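Restriction endonuclease LpnPI (Legionella pneumophila subsp. pneumophila str. Philadelphia 1, PDB 4RZL) is a cytosine modification-dependent restriction endonuclease, represented here by its N-terminal SRA-like DNA recognition domain, which probably binds DNA. Local coordinates at residues 131-136 against 147-152; 111-116 against 179-184; 25-30 against 138-143. All blocks are in the same frame, centred on the assembly; numbering follows the deposited sequence.

All three contacts reach one mixed, curled sheet of the DNA recognition domain. Contact 1 pairs strands 132-137 and 147-155 as a hairpin close to the centre of the chain. Contact 2 lays helix 108-119 on strand 176-187, the sheet neighbour of 147-155, with its centre about 17 Å from that of contact 1. Contact 3 lies where 25-30, beside strand 147-155, meets the loop joining the two hairpin strands; its centre is about 28 Å from contact 2 and 13 Å from contact 1. In chain order come 25-30, 111-116, 131-136, 138-143, 147-152 and 179-184, so parts distant in sequence meet on one sheet, contacts 2 and 3 on opposite sides of the chain's centre.

Contact 1: residues 131-136 against 147-152; sequences PIFIFV and VQFKGV
Phe149 presents the edge of its ring to the face of Phe133, an edge-to-face pair with the planes at 83° and the centroids 5.8 Å apart. Phe149 CE1 leads this approach and also lies near Phe133 CB. Phe135 turns a face to Phe149 CD1, which sits toward the rim of that ring; the two planes meet at 54°, making this an oblique pair. Val152 and Val147 extend the aromatic cluster: Val152 CG2 lies 3.8 Å from Phe133 CE1, and Val147 CG2 lies 3.6 Å from Phe135 CD2. Gly151 N lies over the centre of one face of the Phe149 ring.

The opposite face of this antiparallel hairpin carries Ile134, Val136 and Gln148. Lys150 points toward the other strand, and its aliphatic chain, bent at chi2 and chi3, meets Ile134 and Val136. It crosses Val136 at about a right angle, with CG 3.7 Å from Val136 CG1. Lys150 NZ donates to Gln148 OE1 at 2.8 Å, from above the amide plane, and also forms a salt bridge with Asp25. Val136 and Gln148 form a hydrogen-bonded pair, while Ile134 N bonds to Gly151 O and Lys150 N to Ile134 O at 2.8 Å. Gly151 has a positive phi of 134°, at which a side chain would jam against the preceding carbonyl oxygen.

Strand 65-70 runs parallel to 132-137 and bonds to its backbone at Phe133 and Phe135. Leu22 of strand 22-23 touches all three rings, and Val193 of strand 192-193 packs on Phe133 and Val152, so this short two-stranded sheet lies against the aromatic face.

Contact 2: residues 111-116 against 179-184; sequences TLKMLF and QNYRAI
Leu112 overlaps Tyr181 and Ala183, setting CD1 4.1 Å from Tyr181 CB and CD2 4.2 Å from Ala183 CB. This is helix-on-sheet packing in the SRA-like recognition domain: helix 108-119 lies against strand 176-187, with 39° between the directions of the two short segments and 10.2 Å between their axes. No hydrogen bond joins the segments, and the contact is carried mainly by apolar side chains.

Leu112 and Tyr181 slide past each other in opposite directions. One residue further along the helix, Lys113 crosses the end of Tyr181 obliquely, its CB 3.7 Å from the phenol OH. Lys113 CG is anti to the backbone N (chi1 179°), and both CG and CD remain near the same OH. The polar ends have other partners: Tyr181 OH is hydrogen-bonded to His102 NE2, and Lys113 NZ makes a salt bridge with Asp117, one turn along the helix.

The next turn brings in Phe116, whose CB, like that of Leu112, points to the strand. Its CG is anti to the carbonyl carbon (chi1 -78°), and the outer ring atoms reach the small Ala183, with CZ 3.8 Å from Ala183 CB. Phe116 also meets Phe185 edge-to-face. Leu166 of the adjoining strand 166-173 touches both Tyr181 and Ala183, continuing the apolar layer across the sheet. Ile184 points its side chain away from the helix but turns its carbonyl to it: Ile184 O lies in the plane of the Phe116 ring, at its edge, 3.4 Å from CE2.

Contact 3: residues 25-30 against 138-143; sequences DAVYEG and YPTASS
Val27 holds CG1 anti to its backbone N (chi1 165°) and CG2 anti to its carbonyl carbon, which sends the two methyls to different partners across the contact. CG2 sits over the centre of the Tyr138 ring, a CH-pi contact 3.7 Å from the centroid and 13° off the ring normal. CG1 meets Thr140 CG2 tip to tip at 3.8 Å. These residues join the short strand 27-28, between 11-12 and 147-155 in the mixed sheet, to the loop that links hairpin strands 132-137 and 147-155.

Beyond this apolar patch, a carboxylate grips the loop. Thr140 chi1 of 59° places OG1 between the backbone N and the carbonyl carbon, from where it donates to Glu29 OE2 at 2.9 Å on the anti side, close to the carboxylate plane. Ser142 OG donates to the same Glu29 OE2 at 2.7 Å, but from above that plane. Two hydroxyls and a water that also accepts from Ser142 N thus surround one oxygen, which would be expected to favour the charged form of Glu29. Thr140 OG1 is further bonded to Ser146 OG.

The loop is braced internally by backbone bonds in both directions between Thr140 and Ser143. Ser143 OG bonds to Arg145 N and to Gly31 O, and it lies 3.4 Å from Gly30 C.

Contact 1: residues 131-136 against 147-152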
ATOM      1  N   PRO A 131      -7.107  -3.561  -5.663  1.00 19.08           N
ATOM      2  CA  PRO A 131      -5.991  -2.639  -5.841  1.00 14.79           C
ATOM      3  C   PRO A 131      -5.328  -2.343  -4.501  1.00 16.39           C
ATOM      4  O   PRO A 131      -6.003  -2.271  -3.471  1.00 14.01           O
ATOM      5  CB  PRO A 131      -6.664  -1.382  -6.390  1.00 14.35           C
ATOM      6  CG  PRO A 131      -7.913  -1.844  -6.976  1.00 21.45           C
ATOM      7  CD  PRO A 131      -8.368  -3.018  -6.197  1.00 17.20           C
ATOM      8  N   ILE A 132      -4.016  -2.180  -4.512  1.00 13.84           N
ATOM      9  CA  ILE A 132      -3.305  -1.776  -3.309  1.00 15.80           C
ATOM     10  C   ILE A 132      -2.602  -0.458  -3.596  1.00 14.26           C
ATOM     11  O   ILE A 132      -1.914  -0.328  -4.620  1.00 16.64           O
ATOM     12  CB  ILE A 132      -2.289  -2.844  -2.860  1.00 14.68           C
ATOM     13  CG1 ILE A 132      -3.019  -4.110  -2.406  1.00 20.19           C
ATOM     14  CG2 ILE A 132      -1.415  -2.315  -1.743  1.00 15.11           C
ATOM     15  CD1 ILE A 132      -2.111  -5.313  -2.237  1.00 18.73           C
ATOM     16  N   PHE A 133      -2.824   0.528  -2.729  1.00 11.22           N
ATOM     17  CA  PHE A 133      -2.117   1.809  -2.817  1.00 13.43           C
ATOM     18  C   PHE A 133      -1.063   1.909  -1.713  1.00 12.39           C
ATOM     19  O   PHE A 133      -1.355   1.656  -0.533  1.00 12.74           O
ATOM     20  CB  PHE A 133      -3.076   2.996  -2.690  1.00 13.24           C
ATOM     21  CG  PHE A 133      -4.048   3.155  -3.841  1.00 16.31           C
ATOM     22  CD1 PHE A 133      -3.967   2.362  -4.975  1.00 13.05           C
ATOM     23  CD2 PHE A 133      -5.060   4.093  -3.762  1.00 12.12           C
ATOM     24  CE1 PHE A 133      -4.865   2.513  -6.012  1.00 17.48           C
ATOM     25  CE2 PHE A 133      -5.974   4.246  -4.804  1.00 18.27           C
ATOM     26  CZ  PHE A 133      -5.876   3.454  -5.923  1.00 15.19           C
ATOM     27  N   ILE A 134       0.153   2.296  -2.086  1.00 10.85           N
ATOM     28  CA  ILE A 134       1.238   2.482  -1.114  1.00 14.76           C
ATOM     29  C   ILE A 134       1.522   3.948  -0.840  1.00 12.38           C
ATOM     30  O   ILE A 134       1.663   4.742  -1.777  1.00 11.84           O
ATOM     31  CB  ILE A 134       2.551   1.829  -1.589  1.00 15.26           C
ATOM     32  CG1 ILE A 134       2.340   0.346  -1.891  1.00 18.24           C
ATOM     33  CG2 ILE A 134       3.681   2.037  -0.555  1.00 12.79           C
ATOM     34  CD1 ILE A 134       3.476  -0.248  -2.723  1.00 24.01           C
ATOM     35  N   PHE A 135       1.570   4.317   0.439  1.00 11.12           N
ATOM     36  CA  PHE A 135       1.983   5.669   0.868  1.00 11.40           C
ATOM     37  C   PHE A 135       3.124   5.547   1.862  1.00 16.62           C
ATOM     38  O   PHE A 135       3.150   4.611   2.680  1.00 15.14           O
ATOM     39  CB  PHE A 135       0.831   6.448   1.532  1.00 13.53           C
ATOM     40  CG  PHE A 135      -0.312   6.795   0.608  1.00 12.14           C
ATOM     41  CD1 PHE A 135      -1.350   5.901   0.399  1.00 12.01           C
ATOM     42  CD2 PHE A 135      -0.369   8.039  -0.009  1.00 12.04           C
ATOM     43  CE1 PHE A 135      -2.424   6.229  -0.439  1.00 17.28           C
ATOM     44  CE2 PHE A 135      -1.425   8.378  -0.844  1.00 13.26           C
ATOM     45  CZ  PHE A 135      -2.456   7.470  -1.068  1.00 14.71           C
ATOM     46  N   VAL A 136       4.068   6.482   1.819  1.00 18.28           N
ATOM     47  CA  VAL A 136       5.069   6.549   2.876  1.00 12.86           C
ATOM     48  C   VAL A 136       4.998   7.924   3.529  1.00 21.16           C
ATOM     49  O   VAL A 136       4.606   8.908   2.894  1.00 15.88           O
ATOM     50  CB  VAL A 136       6.522   6.283   2.369  1.00 21.42           C
ATOM     51  CG1 VAL A 136       6.624   4.912   1.693  1.00 18.07           C
ATOM     52  CG2 VAL A 136       7.014   7.401   1.440  1.00 18.90           C
ATOM     53  N   VAL A 147       2.250  12.797   3.467  1.00 21.68           N
ATOM     54  CA  VAL A 147       2.619  11.513   2.874  1.00 19.29           C
ATOM     55  C   VAL A 147       2.999  11.629   1.392  1.00 21.90           C
ATOM     56  O   VAL A 147       2.724  12.633   0.735  1.00 16.80           O
ATOM     57  CB  VAL A 147       1.472  10.467   2.990  1.00 21.92           C
ATOM     58  CG1 VAL A 147       1.083  10.263   4.445  1.00 24.47           C
ATOM     59  CG2 VAL A 147       0.248  10.870   2.139  1.00 11.37           C
ATOM     60  N   GLN A 148       3.647  10.588   0.881  1.00 18.34           N
ATOM     61  CA  GLN A 148       3.995  10.503  -0.524  1.00 13.88           C
ATOM     62  C   GLN A 148       3.380   9.235  -1.104  1.00 12.00           C
ATOM     63  O   GLN A 148       3.475   8.175  -0.498  1.00 14.00           O
ATOM     64  CB  GLN A 148       5.509  10.509  -0.696  1.00 12.28           C
ATOM     65  CG  GLN A 148       5.981  10.369  -2.144  1.00 15.77           C
ATOM     66  CD  GLN A 148       7.495  10.293  -2.261  1.00 19.19           C
ATOM     67  OE1 GLN A 148       8.144   9.509  -1.569  1.00 15.49           O
ATOM     68  NE2 GLN A 148       8.069  11.141  -3.116  1.00 15.54           N
ATOM     69  N   PHE A 149       2.716   9.357  -2.248  1.00 10.38           N
ATOM     70  CA  PHE A 149       2.158   8.208  -2.965  1.00 10.95           C
ATOM     71  C   PHE A 149       3.272   7.471  -3.725  1.00 17.02           C
ATOM     72  O   PHE A 149       3.998   8.075  -4.519  1.00 17.80           O
ATOM     73  CB  PHE A 149       1.056   8.686  -3.911  1.00 14.70           C
ATOM     74  CG  PHE A 149       0.427   7.597  -4.743  1.00 11.67           C
ATOM     75  CD1 PHE A 149      -0.275   6.557  -4.145  1.00 12.98           C
ATOM     76  CD2 PHE A 149       0.508   7.640  -6.133  1.00 11.34           C
ATOM     77  CE1 PHE A 149      -0.866   5.546  -4.920  1.00 12.47           C
ATOM     78  CE2 PHE A 149      -0.093   6.644  -6.919  1.00 12.55           C
ATOM     79  CZ  PHE A 149      -0.780   5.595  -6.305  1.00 13.82           C
ATOM     80  N   LYS A 150       3.424   6.174  -3.479  1.00 15.60           N
ATOM     81  CA  LYS A 150       4.508   5.415  -4.111  1.00 14.90           C
ATOM     82  C   LYS A 150       4.017   4.513  -5.248  1.00 16.50           C
ATOM     83  O   LYS A 150       4.825   3.929  -5.952  1.00 15.56           O
ATOM     84  CB  LYS A 150       5.240   4.562  -3.077  1.00 10.20           C
ATOM     85  CG  LYS A 150       5.707   5.342  -1.838  1.00 10.57           C
ATOM     86  CD  LYS A 150       6.568   6.526  -2.229  1.00 13.80           C
ATOM     87  CE  LYS A 150       7.962   6.087  -2.696  1.00 14.73           C
ATOM     88  NZ  LYS A 150       8.808   7.251  -3.151  1.00 17.02           N
ATOM     89  N   GLY A 151       2.702   4.382  -5.400  1.00 11.22           N
ATOM     90  CA  GLY A 151       2.135   3.647  -6.525  1.00 17.60           C
ATOM     91  C   GLY A 151       1.023   2.655  -6.220  1.00 13.97           C
ATOM     92  O   GLY A 151       0.686   2.409  -5.054  1.00 14.89           O
ATOM     93  N   VAL A 152       0.459   2.093  -7.287  1.00 12.40           N
ATOM     94  CA  VAL A 152      -0.500   0.992  -7.219  1.00 13.05           C
ATOM     95  C   VAL A 152       0.305  -0.302  -7.213  1.00 16.16           C
ATOM     96  O   VAL A 152       1.194  -0.472  -8.053  1.00 12.50           O
ATOM     97  CB  VAL A 152      -1.463   0.962  -8.433  1.00 15.25           C
ATOM     98  CG1 VAL A 152      -2.520  -0.149  -8.264  1.00 11.57           C
ATOM     99  CG2 VAL A 152      -2.104   2.319  -8.669  1.00 12.41           C
TER

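Contact 2: residues 111-116 against 179-184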
ATOM      1  N   THR A 111      -4.946 -10.700   6.295  1.00 18.66           N
ATOM      2  CA  THR A 111      -5.329 -10.283   4.954  1.00 15.49           C
ATOM      3  C   THR A 111      -4.177 -10.506   3.973  1.00 14.03           C
ATOM      4  O   THR A 111      -4.409 -10.965   2.842  1.00 17.04           O
ATOM      5  CB  THR A 111      -5.770  -8.811   4.923  1.00 18.62           C
ATOM      6  OG1 THR A 111      -6.842  -8.624   5.852  1.00 21.40           O
ATOM      7  CG2 THR A 111      -6.242  -8.420   3.528  1.00 22.42           C
ATOM      8  N   LEU A 112      -2.948 -10.198   4.410  1.00 16.60           N
ATOM      9  CA  LEU A 112      -1.755 -10.472   3.604  1.00 15.65           C
ATOM     10  C   LEU A 112      -1.731 -11.941   3.215  1.00 15.13           C
ATOM     11  O   LEU A 112      -1.519 -12.275   2.053  1.00 13.96           O
ATOM     12  CB  LEU A 112      -0.465 -10.103   4.338  1.00 12.93           C
ATOM     13  CG  LEU A 112      -0.107  -8.620   4.476  1.00 19.20           C
ATOM     14  CD1 LEU A 112       1.129  -8.425   5.358  1.00 11.01           C
ATOM     15  CD2 LEU A 112       0.131  -8.005   3.131  1.00 12.89           C
ATOM     16  N   LYS A 113      -1.985 -12.826   4.173  1.00 16.54           N
ATOM     17  CA  LYS A 113      -1.966 -14.250   3.850  1.00 17.52           C
ATOM     18  C   LYS A 113      -3.009 -14.584   2.776  1.00 15.41           C
ATOM     19  O   LYS A 113      -2.735 -15.323   1.823  1.00 13.78           O
ATOM     20  CB  LYS A 113      -2.201 -15.104   5.103  1.00 15.99           C
ATOM     21  CG  LYS A 113      -2.198 -16.603   4.784  1.00 20.69           C
ATOM     22  CD  LYS A 113      -2.535 -17.481   5.989  1.00 27.53           C
ATOM     23  CE  LYS A 113      -2.703 -18.954   5.582  1.00 31.23           C
ATOM     24  NZ  LYS A 113      -1.579 -19.396   4.683  1.00 41.18           N
ATOM     25  N   MET A 114      -4.205 -14.030   2.919  1.00 13.29           N
ATOM     26  CA  MET A 114      -5.270 -14.272   1.941  1.00 22.21           C
ATOM     27  C   MET A 114      -4.908 -13.769   0.548  1.00 14.00           C
ATOM     28  O   MET A 114      -5.136 -14.461  -0.444  1.00 19.00           O
ATOM     29  CB  MET A 114      -6.571 -13.610   2.390  1.00 16.61           C
ATOM     30  CG  MET A 114      -7.265 -14.342   3.527  1.00 39.87           C
ATOM     31  SD  MET A 114      -8.718 -13.435   4.057  1.00 61.91           S
ATOM     32  CE  MET A 114      -9.425 -13.020   2.457  1.00 42.72           C
ATOM     33  N   LEU A 115      -4.333 -12.569   0.497  1.00 13.81           N
ATOM     34  CA  LEU A 115      -3.976 -11.929  -0.763  1.00 16.20           C
ATOM     35  C   LEU A 115      -2.886 -12.692  -1.505  1.00 17.46           C
ATOM     36  O   LEU A 115      -2.982 -12.887  -2.715  1.00 15.93           O
ATOM     37  CB  LEU A 115      -3.513 -10.498  -0.521  1.00 13.87           C
ATOM     38  CG  LEU A 115      -4.525  -9.504   0.015  1.00 16.08           C
ATOM     39  CD1 LEU A 115      -3.833  -8.163   0.164  1.00 19.23           C
ATOM     40  CD2 LEU A 115      -5.683  -9.400  -0.919  1.00 18.26           C
ATOM     41  N   PHE A 116      -1.853 -13.136  -0.792  1.00 13.21           N
ATOM     42  CA  PHE A 116      -0.793 -13.884  -1.467  1.00 13.41           C
ATOM     43  C   PHE A 116      -1.253 -15.305  -1.854  1.00 18.79           C
ATOM     44  O   PHE A 116      -0.936 -15.783  -2.951  1.00 18.15           O
ATOM     45  CB  PHE A 116       0.472 -13.919  -0.599  1.00 17.30           C
ATOM     46  CG  PHE A 116       1.258 -12.638  -0.660  1.00 13.81           C
ATOM     47  CD1 PHE A 116       0.839 -11.517   0.059  1.00 10.12           C
ATOM     48  CD2 PHE A 116       2.373 -12.531  -1.482  1.00 12.86           C
ATOM     49  CE1 PHE A 116       1.545 -10.318  -0.017  1.00 12.95           C
ATOM     50  CE2 PHE A 116       3.085 -11.330  -1.569  1.00 14.84           C
ATOM     51  CZ  PHE A 116       2.670 -10.223  -0.828  1.00 13.94           C
ATOM     52  N   GLN A 179       6.373 -13.819  15.565  1.00 15.35           N
ATOM     53  CA  GLN A 179       6.489 -13.791  14.104  1.00 13.83           C
ATOM     54  C   GLN A 179       5.697 -12.656  13.464  1.00 16.12           C
ATOM     55  O   GLN A 179       4.671 -12.213  13.989  1.00 12.73           O
ATOM     56  CB  GLN A 179       6.028 -15.125  13.511  1.00 14.87           C
ATOM     57  CG  GLN A 179       6.931 -16.316  13.811  1.00 15.37           C
ATOM     58  CD  GLN A 179       6.442 -17.572  13.116  1.00 21.85           C
ATOM     59  OE1 GLN A 179       5.327 -18.037  13.366  1.00 20.91           O
ATOM     60  NE2 GLN A 179       7.267 -18.110  12.214  1.00 17.70           N
ATOM     61  N   ASN A 180       6.185 -12.200  12.318  1.00 14.06           N
ATOM     62  CA  ASN A 180       5.526 -11.154  11.559  1.00 14.34           C
ATOM     63  C   ASN A 180       5.781 -11.414  10.077  1.00 19.40           C
ATOM     64  O   ASN A 180       6.761 -12.073   9.716  1.00 13.88           O
ATOM     65  CB  ASN A 180       6.053  -9.763  11.978  1.00 11.38           C
ATOM     66  CG  ASN A 180       5.146  -8.606  11.498  1.00 15.15           C
ATOM     67  OD1 ASN A 180       3.947  -8.793  11.214  1.00 11.86           O
ATOM     68  ND2 ASN A 180       5.736  -7.412  11.380  1.00 11.30           N
ATOM     69  N   TYR A 181       4.919 -10.899   9.208  1.00 15.14           N
ATOM     70  CA  TYR A 181       5.124 -11.119   7.781  1.00  9.70           C
ATOM     71  C   TYR A 181       6.084 -10.109   7.172  1.00 12.31           C
ATOM     72  O   TYR A 181       6.069  -8.915   7.497  1.00 10.90           O
ATOM     73  CB  TYR A 181       3.793 -11.060   7.032  1.00 12.19           C
ATOM     74  CG  TYR A 181       3.010 -12.353   7.054  1.00 14.07           C
ATOM     75  CD1 TYR A 181       3.622 -13.579   6.772  1.00 13.28           C
ATOM     76  CD2 TYR A 181       1.666 -12.354   7.389  1.00 12.13           C
ATOM     77  CE1 TYR A 181       2.899 -14.757   6.805  1.00 14.85           C
ATOM     78  CE2 TYR A 181       0.935 -13.529   7.424  1.00 16.39           C
ATOM     79  CZ  TYR A 181       1.557 -14.722   7.131  1.00 15.93           C
ATOM     80  OH  TYR A 181       0.819 -15.875   7.161  1.00 18.43           O
ATOM     81  N   ARG A 182       6.929 -10.612   6.286  1.00 13.44           N
ATOM     82  CA  ARG A 182       7.657  -9.780   5.347  1.00 14.22           C
ATOM     83  C   ARG A 182       7.042 -10.055   3.980  1.00 14.64           C
ATOM     84  O   ARG A 182       7.108 -11.182   3.474  1.00 14.45           O
ATOM     85  CB  ARG A 182       9.151 -10.103   5.373  1.00 15.06           C
ATOM     86  CG  ARG A 182       9.994  -9.381   4.342  1.00 18.04           C
ATOM     87  CD  ARG A 182      11.402  -9.921   4.452  1.00 20.53           C
ATOM     88  NE  ARG A 182      12.373  -9.234   3.620  1.00 27.05           N
ATOM     89  CZ  ARG A 182      12.766  -9.670   2.428  1.00 38.75           C
ATOM     90  NH1 ARG A 182      12.243 -10.781   1.923  1.00 28.84           N
ATOM     91  NH2 ARG A 182      13.675  -8.991   1.740  1.00 30.91           N
ATOM     92  N   ALA A 183       6.409  -9.040   3.403  1.00  9.71           N
ATOM     93  CA  ALA A 183       5.643  -9.217   2.169  1.00 16.19           C
ATOM     94  C   ALA A 183       6.260  -8.424   1.031  1.00 15.25           C
ATOM     95  O   ALA A 183       6.616  -7.267   1.215  1.00 14.61           O
ATOM     96  CB  ALA A 183       4.177  -8.784   2.378  1.00 11.04           C
ATOM     97  N   ILE A 184       6.347  -9.030  -0.151  1.00 11.62           N
ATOM     98  CA  ILE A 184       6.972  -8.377  -1.300  1.00 11.94           C
ATOM     99  C   ILE A 184       5.925  -8.100  -2.396  1.00 13.78           C
ATOM    100  O   ILE A 184       5.176  -8.989  -2.795  1.00 14.68           O
ATOM    101  CB  ILE A 184       8.132  -9.231  -1.858  1.00 19.00           C
ATOM    102  CG1 ILE A 184       9.151  -9.518  -0.747  1.00 15.03           C
ATOM    103  CG2 ILE A 184       8.790  -8.556  -3.089  1.00 12.93           C
ATOM    104  CD1 ILE A 184      10.469 -10.118  -1.226  1.00 25.32           C
TER

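Contact 3: residues 25-30 against 138-143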
ATOM      1  N   ASP A  25       4.902   9.498  -6.641  1.00 11.78           N
ATOM      2  CA  ASP A  25       5.855  10.259  -5.831  1.00 13.36           C
ATOM      3  C   ASP A  25       5.465  11.712  -5.564  1.00 15.59           C
ATOM      4  O   ASP A  25       6.282  12.495  -5.088  1.00 14.53           O
ATOM      5  CB  ASP A  25       7.247  10.187  -6.453  1.00 16.13           C
ATOM      6  CG  ASP A  25       7.847   8.792  -6.351  1.00 23.00           C
ATOM      7  OD1 ASP A  25       7.341   7.992  -5.524  1.00 15.08           O
ATOM      8  OD2 ASP A  25       8.821   8.495  -7.074  1.00 15.99           O
ATOM      9  N   ALA A  26       4.215  12.065  -5.835  1.00 11.19           N
ATOM     10  CA  ALA A  26       3.707  13.367  -5.424  1.00 14.61           C
ATOM     11  C   ALA A  26       3.514  13.351  -3.905  1.00 17.36           C
ATOM     12  O   ALA A  26       3.303  12.291  -3.324  1.00 12.00           O
ATOM     13  CB  ALA A  26       2.403  13.696  -6.136  1.00 13.07           C
ATOM     14  N   VAL A  27       3.590  14.518  -3.275  1.00 13.83           N
ATOM     15  CA  VAL A  27       3.467  14.640  -1.824  1.00 15.51           C
ATOM     16  C   VAL A  27       2.121  15.256  -1.459  1.00 19.67           C
ATOM     17  O   VAL A  27       1.657  16.197  -2.109  1.00 16.43           O
ATOM     18  CB  VAL A  27       4.622  15.487  -1.242  1.00 16.31           C
ATOM     19  CG1 VAL A  27       4.336  15.927   0.188  1.00 16.46           C
ATOM     20  CG2 VAL A  27       5.952  14.714  -1.336  1.00 17.06           C
ATOM     21  N   TYR A  28       1.482  14.688  -0.446  1.00 13.79           N
ATOM     22  CA  TYR A  28       0.155  15.118  -0.032  1.00 16.90           C
ATOM     23  C   TYR A  28       0.212  15.559   1.423  1.00 18.53           C
ATOM     24  O   TYR A  28       0.434  14.758   2.311  1.00 17.57           O
ATOM     25  CB  TYR A  28      -0.861  13.991  -0.241  1.00 20.50           C
ATOM     26  CG  TYR A  28      -0.938  13.592  -1.698  1.00 17.99           C
ATOM     27  CD1 TYR A  28      -0.030  12.694  -2.243  1.00 10.64           C
ATOM     28  CD2 TYR A  28      -1.887  14.168  -2.544  1.00 15.65           C
ATOM     29  CE1 TYR A  28      -0.080  12.351  -3.599  1.00 15.42           C
ATOM     30  CE2 TYR A  28      -1.949  13.836  -3.886  1.00 18.60           C
ATOM     31  CZ  TYR A  28      -1.045  12.925  -4.412  1.00 18.07           C
ATOM     32  OH  TYR A  28      -1.115  12.607  -5.755  1.00 18.01           O
ATOM     33  N   GLU A  29       0.030  16.854   1.644  1.00 18.50           N
ATOM     34  CA  GLU A  29       0.247  17.445   2.959  1.00 18.60           C
ATOM     35  C   GLU A  29      -0.886  17.156   3.925  1.00 15.87           C
ATOM     36  O   GLU A  29      -2.062  17.217   3.564  1.00 20.43           O
ATOM     37  CB  GLU A  29       0.456  18.947   2.814  1.00 19.03           C
ATOM     38  CG  GLU A  29       1.763  19.264   2.109  1.00 28.66           C
ATOM     39  CD  GLU A  29       2.184  20.705   2.264  1.00 38.42           C
ATOM     40  OE1 GLU A  29       1.453  21.592   1.770  1.00 43.44           O
ATOM     41  OE2 GLU A  29       3.233  20.945   2.896  1.00 37.08           O
ATOM     42  N   GLY A  30      -0.517  16.834   5.157  1.00 21.26           N
ATOM     43  CA  GLY A  30      -1.477  16.603   6.220  1.00 21.92           C
ATOM     44  C   GLY A  30      -1.979  17.888   6.872  1.00 28.06           C
ATOM     45  O   GLY A  30      -1.516  18.988   6.555  1.00 22.23           O
ATOM     46  N   TYR A 138       6.082  11.381   4.639  1.00 17.75           N
ATOM     47  CA  TYR A 138       6.991  12.317   3.989  1.00 18.69           C
ATOM     48  C   TYR A 138       6.798  13.691   4.612  1.00 20.90           C
ATOM     49  O   TYR A 138       6.013  14.492   4.099  1.00 25.11           O
ATOM     50  CB  TYR A 138       6.719  12.363   2.481  1.00 19.59           C
ATOM     51  CG  TYR A 138       7.791  13.041   1.640  1.00 21.49           C
ATOM     52  CD1 TYR A 138       7.975  14.422   1.687  1.00 23.31           C
ATOM     53  CD2 TYR A 138       8.575  12.308   0.760  1.00 24.19           C
ATOM     54  CE1 TYR A 138       8.930  15.044   0.914  1.00 21.39           C
ATOM     55  CE2 TYR A 138       9.536  12.924  -0.023  1.00 24.22           C
ATOM     56  CZ  TYR A 138       9.708  14.292   0.057  1.00 26.61           C
ATOM     57  OH  TYR A 138      10.658  14.907  -0.724  1.00 34.20           O
ATOM     58  N   PRO A 139       7.476  13.955   5.738  1.00 24.23           N
ATOM     59  CA  PRO A 139       7.249  15.203   6.476  1.00 23.80           C
ATOM     60  C   PRO A 139       7.529  16.438   5.633  1.00 23.71           C
ATOM     61  O   PRO A 139       8.503  16.445   4.887  1.00 25.45           O
ATOM     62  CB  PRO A 139       8.242  15.107   7.647  1.00 28.86           C
ATOM     63  CG  PRO A 139       8.485  13.648   7.814  1.00 28.50           C
ATOM     64  CD  PRO A 139       8.455  13.090   6.414  1.00 24.32           C
ATOM     65  N   THR A 140       6.643  17.431   5.711  1.00 25.71           N
ATOM     66  CA  THR A 140       6.863  18.740   5.107  1.00 26.72           C
ATOM     67  C   THR A 140       6.887  19.811   6.200  1.00 29.87           C
ATOM     68  O   THR A 140       6.561  19.525   7.347  1.00 25.19           O
ATOM     69  CB  THR A 140       5.768  19.091   4.090  1.00 21.97           C
ATOM     70  OG1 THR A 140       4.504  19.075   4.754  1.00 28.98           O
ATOM     71  CG2 THR A 140       5.738  18.072   2.959  1.00 21.09           C
ATOM     72  N   ALA A 141       7.206  21.049   5.834  1.00 30.80           N
ATOM     73  CA  ALA A 141       7.284  22.133   6.810  1.00 36.07           C
ATOM     74  C   ALA A 141       5.946  22.366   7.481  1.00 36.68           C
ATOM     75  O   ALA A 141       5.883  22.605   8.681  1.00 34.44           O
ATOM     76  CB  ALA A 141       7.767  23.413   6.153  1.00 31.09           C
ATOM     77  N   SER A 142       4.869  22.280   6.712  1.00 34.77           N
ATOM     78  CA  SER A 142       3.553  22.607   7.248  1.00 36.42           C
ATOM     79  C   SER A 142       2.941  21.487   8.080  1.00 33.41           C
ATOM     80  O   SER A 142       1.994  21.727   8.832  1.00 35.86           O
ATOM     81  CB  SER A 142       2.592  22.954   6.110  1.00 39.92           C
ATOM     82  OG  SER A 142       2.340  21.814   5.302  1.00 50.89           O
ATOM     83  N   SER A 143       3.467  20.271   7.945  1.00 32.21           N
ATOM     84  CA  SER A 143       2.855  19.112   8.604  1.00 29.21           C
ATOM     85  C   SER A 143       3.788  17.915   8.665  1.00 31.17           C
ATOM     86  O   SER A 143       4.467  17.577   7.692  1.00 31.53           O
ATOM     87  CB  SER A 143       1.563  18.710   7.881  1.00 28.80           C
ATOM     88  OG  SER A 143       0.953  17.577   8.482  1.00 29.40           O
TER
HETATM   89  O   HOH W   1       5.198  22.633   3.718  1.00 34.53           O
HETATM   90  O   HOH W   2      -0.890  21.805   6.179  1.00 38.70           O